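Local coordinates for hypothetical protein PA0115 (Pseudomonas aeruginosa, PDB 1XEB) that probably transfers an acyl group from acyl-CoA, most likely acetyl-CoA, to an amine, as GNAT-superfamily N-acetyltransferases do, at residues 27-30 against 31-35; 102-105 against 106-110; 119-122 against 123-127. One frame throughout, in Å; residues are numbered along the deposited sequence.

Interaction 1: 27-30 against 31-35; sequences EVFV and VEQKC
Cys35 N donates to Val30 O over 2.8 Å, meeting the oxygen in the carbonyl plane on a lone pair. With the Lys34 N to Val31 O bond inside it, and Lys34 at positive phi, this makes a Schellman motif that ends helix 15-32. The turn before it is already wide: Glu32 N reaches Glu27 O, five residues back, at 2.9 Å in an almost straight bond, whereas Gln33 N makes only a weak bond to Val28 O. Phe29 and Gln33 run side by side, and Gln33 OE1 lies in the ring plane at the edge, 3.5 Å from Phe29 CD2, with amide and ring planes 62° apart. One water donates both to this OE1 and to Phe29 O. Glu32 has its CG between the backbone N and carbonyl carbon (chi1 80°), which sets Glu32 CG 3.2 Å from Val28 O and lays the carboxylate along the Val28 methyls, Glu32 OE1 being 3.7 Å from Val28 CG2. Arg88 forms a salt bridge with Glu32 OE2. Backbone N-H groups thus meet Glu27 O, Val30 O and Val31 O, and water meets Phe29 O, with Val28 O only weakly bonded, while the salt bridge fixes the carboxylate's place.

Interaction 2: 102-105 against 106-110; sequences QAAE and RLWLD
Ala104 meets Trp108 one turn further along helix 92-108, its CA lying near the indole plane at the ring edge, 3.9 Å from Trp108 CE3. The methyl CB of Ala104 is a little more distant from the same carbon. With CG anti to the carbonyl carbon (chi1 -54°), the indole turns back beside the preceding turn, and Leu107 CB rests over one face of it, 3.5 Å above the plane and toward the rim. On another side of the helix Glu105 and Leu109 run alongside each other, the carboxylate OE2 of Glu105 touching the methyl CD1 of Leu109 at 3.7 Å. Arg106 folds back as well: its chain is extended as far as CD and then bends at chi3 (88°), which brings Arg106 NH1 to 3.9 Å from Ala103 CA, the guanidinium set obliquely to that carbon.

These pairs sit at the C-terminal end of the helix in the beta-alpha-beta crossover that links the parallel strands 76-83 and 113-118, a central element of the GNAT fold. Its inner side is marked by Ala104 and Trp108, which both touch Val76 on strand 76-83; the indole also reaches Asp68 and Pro69 in a loop.

Backbone bonds set the spacing of Ala104 and Trp108: Trp108 N donates to Ala104 O at 2.7 Å, tilted 25° from the carbonyl plane. In the turns before, Arg106 N bonds to Gln102 O, and Leu107 N to Ala103 O at 2.8 Å, nearly along the C=O axis. Leu109 N, although 3.1 Å from Glu105 O, is poorly angled for a bond. Past this point Trp108 O accepts a hydrogen bond from the hydroxyl OG1 of Thr111 as the chain heads for strand 113-118.

Interaction 3: 119-122 against 123-127; sequences AHLQ and AYYGR
Leu121 and Tyr125, with Gln122 between them in sequence, shape the entry to the short helix 122-126. Leu121 and Tyr125 lie side by side and point the same way: the methyl CD1 of Leu121 comes up in the ring plane to the edge of Tyr125, 3.7 Å from CE2. Tyr125 has CG beside its own backbone N (chi1 -66°), which carries the ring back over the start of the helix, where Leu121 O stands obliquely to it, 3.0 Å from Tyr125 CD2. One face of the Tyr125 ring is taken by Tyr124 CD1, 3.8 Å above its centre, while Tyr124 CB packs on Leu121 CB at 4.1 Å.

Gln122 works through both its ends. Its backbone O accepts from Gly126 N at 3.3 Å, a first-turn helical bond. Its extended side chain, CG anti to the backbone N (chi1 -174°), turns to the preceding loop, and NE2 donates to Ala119 O at 3.3 Å with both the carbonyl and amide planes nearly containing the bond. Ala119 is also paired through its backbone with Pro143, and through Gln122 and Tyr125 the helix packs on strands 113-118, 142-149 and 130-132. Tyr124 meets His94 of helix 92-108 ring to ring. The amide NE2 of Gln122 thus ties the loop carbonyl of Ala119 to the helix start, while the tyrosine rings rest on mainly apolar neighbours.

Overall arrangement
The three contacts show how one fold handles helix ends by different local means. Interactions 1 and 2 lie on opposite sides of the chain's centre, their centres 30 Å apart, each near the C-terminal end of a long helix. Interaction 3, at a helix start, is 22 Å from both, centre to centre, its nearest atoms about 9 Å from interaction 1. Helix 92-108 connects interactions 2 and 3, since His94 near its start meets Tyr124. Strand 76-83 is touched by Val28 and Phe29 from interaction 1 and by Ala104 and Trp108 from interaction 2. Arg88, the salt-bridge partner in interaction 1, opens the R-G-Q-G-L-G stretch that in GNAT enzymes usually binds the acetyl-CoA pyrophosphate.

Interaction 1: 27-30 against 31-35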
# COMPACT_ATOMS: atom_id res chain seq x y z
N GLU A 27 -11.44 -2.30 7.75
CA GLU A 27 -12.73 -1.99 7.17
C GLU A 27 -12.83 -2.45 5.73
O GLU A 27 -13.84 -3.00 5.32
CB GLU A 27 -12.99 -0.49 7.27
CG GLU A 27 -14.27 -0.02 6.58
CD GLU A 27 -14.46 1.47 6.76
OE1 GLU A 27 -14.93 1.88 7.85
OE2 GLU A 27 -14.13 2.23 5.81
N VAL A 28 -11.76 -2.23 4.96
CA VAL A 28 -11.76 -2.63 3.56
C VAL A 28 -11.32 -4.06 3.28
O VAL A 28 -12.07 -4.81 2.66
CB VAL A 28 -10.92 -1.66 2.72
CG1 VAL A 28 -10.87 -2.10 1.27
CG2 VAL A 28 -11.54 -0.26 2.83
N PHE A 29 -10.14 -4.46 3.72
CA PHE A 29 -9.65 -5.82 3.46
C PHE A 29 -10.34 -6.91 4.27
O PHE A 29 -10.48 -8.03 3.78
CB PHE A 29 -8.13 -5.90 3.68
CG PHE A 29 -7.35 -4.98 2.79
CD1 PHE A 29 -6.41 -4.11 3.33
CD2 PHE A 29 -7.60 -4.94 1.43
CE1 PHE A 29 -5.74 -3.20 2.53
CE2 PHE A 29 -6.94 -4.03 0.62
CZ PHE A 29 -6.01 -3.15 1.17
N VAL A 30 -10.77 -6.61 5.49
CA VAL A 30 -11.46 -7.61 6.28
C VAL A 30 -12.98 -7.56 6.11
O VAL A 30 -13.60 -8.51 5.65
CB VAL A 30 -11.16 -7.48 7.78
CG1 VAL A 30 -11.95 -8.52 8.57
CG2 VAL A 30 -9.69 -7.65 8.04
N VAL A 31 -13.59 -6.43 6.45
CA VAL A 31 -15.04 -6.33 6.38
C VAL A 31 -15.70 -6.26 5.01
O VAL A 31 -16.39 -7.19 4.60
CB VAL A 31 -15.56 -5.15 7.21
CG1 VAL A 31 -17.11 -5.14 7.20
CG2 VAL A 31 -15.04 -5.26 8.63
N GLU A 32 -15.52 -5.16 4.30
CA GLU A 32 -16.19 -5.07 3.01
C GLU A 32 -15.77 -6.16 2.04
O GLU A 32 -16.55 -6.53 1.15
CB GLU A 32 -16.04 -3.67 2.41
CG GLU A 32 -14.74 -3.36 1.72
CD GLU A 32 -14.81 -2.02 1.00
OE1 GLU A 32 -15.03 -1.00 1.70
OE2 GLU A 32 -14.65 -1.99 -0.25
N GLN A 33 -14.57 -6.70 2.20
CA GLN A 33 -14.11 -7.75 1.31
C GLN A 33 -14.32 -9.15 1.91
O GLN A 33 -13.89 -10.16 1.35
CB GLN A 33 -12.64 -7.53 0.92
CG GLN A 33 -12.45 -6.34 -0.06
CD GLN A 33 -11.02 -6.15 -0.52
OE1 GLN A 33 -10.12 -6.84 -0.04
NE2 GLN A 33 -10.80 -5.21 -1.43
N LYS A 34 -15.00 -9.19 3.05
CA LYS A 34 -15.34 -10.43 3.75
C LYS A 34 -14.19 -11.43 3.78
O LYS A 34 -14.33 -12.59 3.36
CB LYS A 34 -16.58 -11.04 3.10
CG LYS A 34 -17.77 -10.08 3.17
CD LYS A 34 -18.88 -10.44 2.18
CE LYS A 34 -20.03 -9.44 2.29
NZ LYS A 34 -20.51 -8.98 0.95
N CYS A 35 -13.08 -10.98 4.33
CA CYS A 35 -11.88 -11.78 4.41
C CYS A 35 -11.34 -11.79 5.84
O CYS A 35 -10.67 -10.87 6.27
CB CYS A 35 -10.85 -11.20 3.44
SG CYS A 35 -9.36 -12.18 3.27
O HOH W 1 -9.02 -8.88 1.43

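Interaction 2: 102-105 against 106-110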
# COMPACT_ATOMS: atom_id res chain seq x y z
N GLN A 102 7.20 8.24 -5.54
CA GLN A 102 8.05 9.36 -5.16
C GLN A 102 8.71 9.13 -3.81
O GLN A 102 9.85 9.53 -3.59
CB GLN A 102 7.23 10.65 -5.09
CG GLN A 102 8.03 11.80 -4.53
CD GLN A 102 7.24 13.08 -4.51
OE1 GLN A 102 6.29 13.23 -3.74
NE2 GLN A 102 7.64 14.02 -5.35
N ALA A 103 7.98 8.48 -2.91
CA ALA A 103 8.50 8.19 -1.58
C ALA A 103 9.61 7.13 -1.66
O ALA A 103 10.67 7.26 -1.03
CB ALA A 103 7.36 7.69 -0.69
N ALA A 104 9.36 6.09 -2.46
CA ALA A 104 10.33 5.01 -2.66
C ALA A 104 11.63 5.59 -3.23
O ALA A 104 12.73 5.23 -2.81
CB ALA A 104 9.75 3.97 -3.63
N GLU A 105 11.47 6.50 -4.20
CA GLU A 105 12.57 7.16 -4.86
C GLU A 105 13.38 7.97 -3.84
O GLU A 105 14.61 7.90 -3.80
CB GLU A 105 12.01 8.07 -5.95
CG GLU A 105 12.92 9.17 -6.43
CD GLU A 105 13.39 8.97 -7.85
OE1 GLU A 105 13.54 9.99 -8.57
OE2 GLU A 105 13.62 7.80 -8.24
N ARG A 106 12.67 8.73 -3.02
CA ARG A 106 13.28 9.56 -1.99
C ARG A 106 14.00 8.71 -0.94
O ARG A 106 15.15 8.99 -0.60
CB ARG A 106 12.20 10.40 -1.31
CG ARG A 106 12.69 11.55 -0.44
CD ARG A 106 11.51 12.22 0.27
NE ARG A 106 11.19 11.58 1.54
CZ ARG A 106 10.00 11.06 1.85
NH1 ARG A 106 8.99 11.10 0.98
NH2 ARG A 106 9.83 10.51 3.05
N LEU A 107 13.33 7.67 -0.45
CA LEU A 107 13.89 6.80 0.59
C LEU A 107 14.91 5.76 0.14
O LEU A 107 15.94 5.57 0.78
CB LEU A 107 12.75 6.09 1.34
CG LEU A 107 11.74 6.97 2.11
CD1 LEU A 107 10.57 6.13 2.59
CD2 LEU A 107 12.43 7.65 3.29
N TRP A 108 14.63 5.09 -0.96
CA TRP A 108 15.51 4.04 -1.44
C TRP A 108 15.85 4.22 -2.92
O TRP A 108 15.67 3.30 -3.73
CB TRP A 108 14.82 2.70 -1.19
CG TRP A 108 14.39 2.53 0.25
CD1 TRP A 108 15.20 2.24 1.31
CD2 TRP A 108 13.05 2.60 0.77
NE1 TRP A 108 14.45 2.11 2.46
CE2 TRP A 108 13.13 2.33 2.16
CE3 TRP A 108 11.80 2.86 0.21
CZ2 TRP A 108 12.00 2.31 2.99
CZ3 TRP A 108 10.67 2.84 1.03
CH2 TRP A 108 10.78 2.57 2.41
N LEU A 109 16.34 5.41 -3.24
CA LEU A 109 16.70 5.76 -4.61
C LEU A 109 17.23 4.57 -5.41
O LEU A 109 18.04 3.79 -4.91
CB LEU A 109 17.74 6.87 -4.60
CG LEU A 109 18.21 7.29 -6.00
CD1 LEU A 109 17.04 7.88 -6.78
CD2 LEU A 109 19.35 8.30 -5.89
N ASP A 110 16.74 4.45 -6.64
CA ASP A 110 17.15 3.38 -7.54
C ASP A 110 16.89 1.96 -7.08
O ASP A 110 17.52 1.02 -7.57
CB ASP A 110 18.63 3.53 -7.90
CG ASP A 110 18.90 4.74 -8.78
OD1 ASP A 110 20.09 5.04 -9.02
OD2 ASP A 110 17.93 5.38 -9.22

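Interaction 3: 119-122 against 123-127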
# COMPACT_ATOMS: atom_id res chain seq x y z
N ALA A 119 -4.80 -10.18 -10.02
CA ALA A 119 -4.65 -10.70 -11.37
C ALA A 119 -5.21 -9.80 -12.47
O ALA A 119 -4.53 -9.55 -13.46
CB ALA A 119 -5.28 -12.07 -11.45
N HIS A 120 -6.44 -9.31 -12.29
CA HIS A 120 -7.06 -8.48 -13.31
C HIS A 120 -6.51 -7.07 -13.53
O HIS A 120 -6.19 -6.71 -14.67
CB HIS A 120 -8.59 -8.42 -13.12
CG HIS A 120 -9.04 -7.67 -11.91
ND1 HIS A 120 -9.32 -8.28 -10.71
CD2 HIS A 120 -9.25 -6.34 -11.71
CE1 HIS A 120 -9.69 -7.37 -9.82
NE2 HIS A 120 -9.65 -6.18 -10.41
N LEU A 121 -6.39 -6.26 -12.48
CA LEU A 121 -5.87 -4.91 -12.70
C LEU A 121 -4.38 -4.94 -12.99
O LEU A 121 -3.61 -4.11 -12.50
CB LEU A 121 -6.18 -3.99 -11.51
CG LEU A 121 -6.42 -4.56 -10.12
CD1 LEU A 121 -5.21 -5.36 -9.70
CD2 LEU A 121 -6.69 -3.44 -9.11
N GLN A 122 -3.98 -5.90 -13.82
CA GLN A 122 -2.58 -6.09 -14.20
C GLN A 122 -2.12 -5.03 -15.21
O GLN A 122 -0.95 -4.63 -15.20
CB GLN A 122 -2.40 -7.51 -14.76
CG GLN A 122 -0.98 -7.92 -15.06
CD GLN A 122 -0.86 -9.38 -15.54
OE1 GLN A 122 0.15 -9.77 -16.14
NE2 GLN A 122 -1.89 -10.17 -15.26
N ALA A 123 -3.03 -4.55 -16.05
CA ALA A 123 -2.68 -3.52 -17.04
C ALA A 123 -2.52 -2.17 -16.34
O ALA A 123 -1.64 -1.38 -16.67
CB ALA A 123 -3.76 -3.42 -18.11
N TYR A 124 -3.40 -1.92 -15.38
CA TYR A 124 -3.38 -0.69 -14.61
C TYR A 124 -2.00 -0.34 -14.08
O TYR A 124 -1.57 0.81 -14.12
CB TYR A 124 -4.38 -0.81 -13.45
CG TYR A 124 -4.41 0.38 -12.54
CD1 TYR A 124 -3.50 0.51 -11.48
CD2 TYR A 124 -5.37 1.37 -12.71
CE1 TYR A 124 -3.56 1.61 -10.62
CE2 TYR A 124 -5.43 2.47 -11.85
CZ TYR A 124 -4.53 2.58 -10.81
OH TYR A 124 -4.62 3.66 -9.97
N TYR A 125 -1.29 -1.35 -13.57
CA TYR A 125 0.05 -1.15 -13.03
C TYR A 125 1.09 -1.13 -14.13
O TYR A 125 2.09 -0.44 -14.04
CB TYR A 125 0.37 -2.25 -12.02
CG TYR A 125 -0.49 -2.21 -10.79
CD1 TYR A 125 -0.29 -1.24 -9.81
CD2 TYR A 125 -1.55 -3.09 -10.64
CE1 TYR A 125 -1.12 -1.16 -8.70
CE2 TYR A 125 -2.39 -3.01 -9.54
CZ TYR A 125 -2.17 -2.05 -8.58
OH TYR A 125 -3.03 -1.96 -7.50
N GLY A 126 0.84 -1.90 -15.18
CA GLY A 126 1.79 -1.94 -16.28
C GLY A 126 2.01 -0.54 -16.81
O GLY A 126 3.07 -0.24 -17.35
N ARG A 127 1.01 0.32 -16.64
CA ARG A 127 1.12 1.70 -17.11
C ARG A 127 2.01 2.51 -16.18
O ARG A 127 2.47 3.59 -16.54
CB ARG A 127 -0.26 2.34 -17.22
CG ARG A 127 -0.91 2.09 -18.58
CD ARG A 127 -2.32 1.56 -18.44
NE ARG A 127 -2.73 0.84 -19.65
CZ ARG A 127 -3.86 0.15 -19.75
NH1 ARG A 127 -4.69 0.08 -18.72
NH2 ARG A 127 -4.15 -0.48 -20.88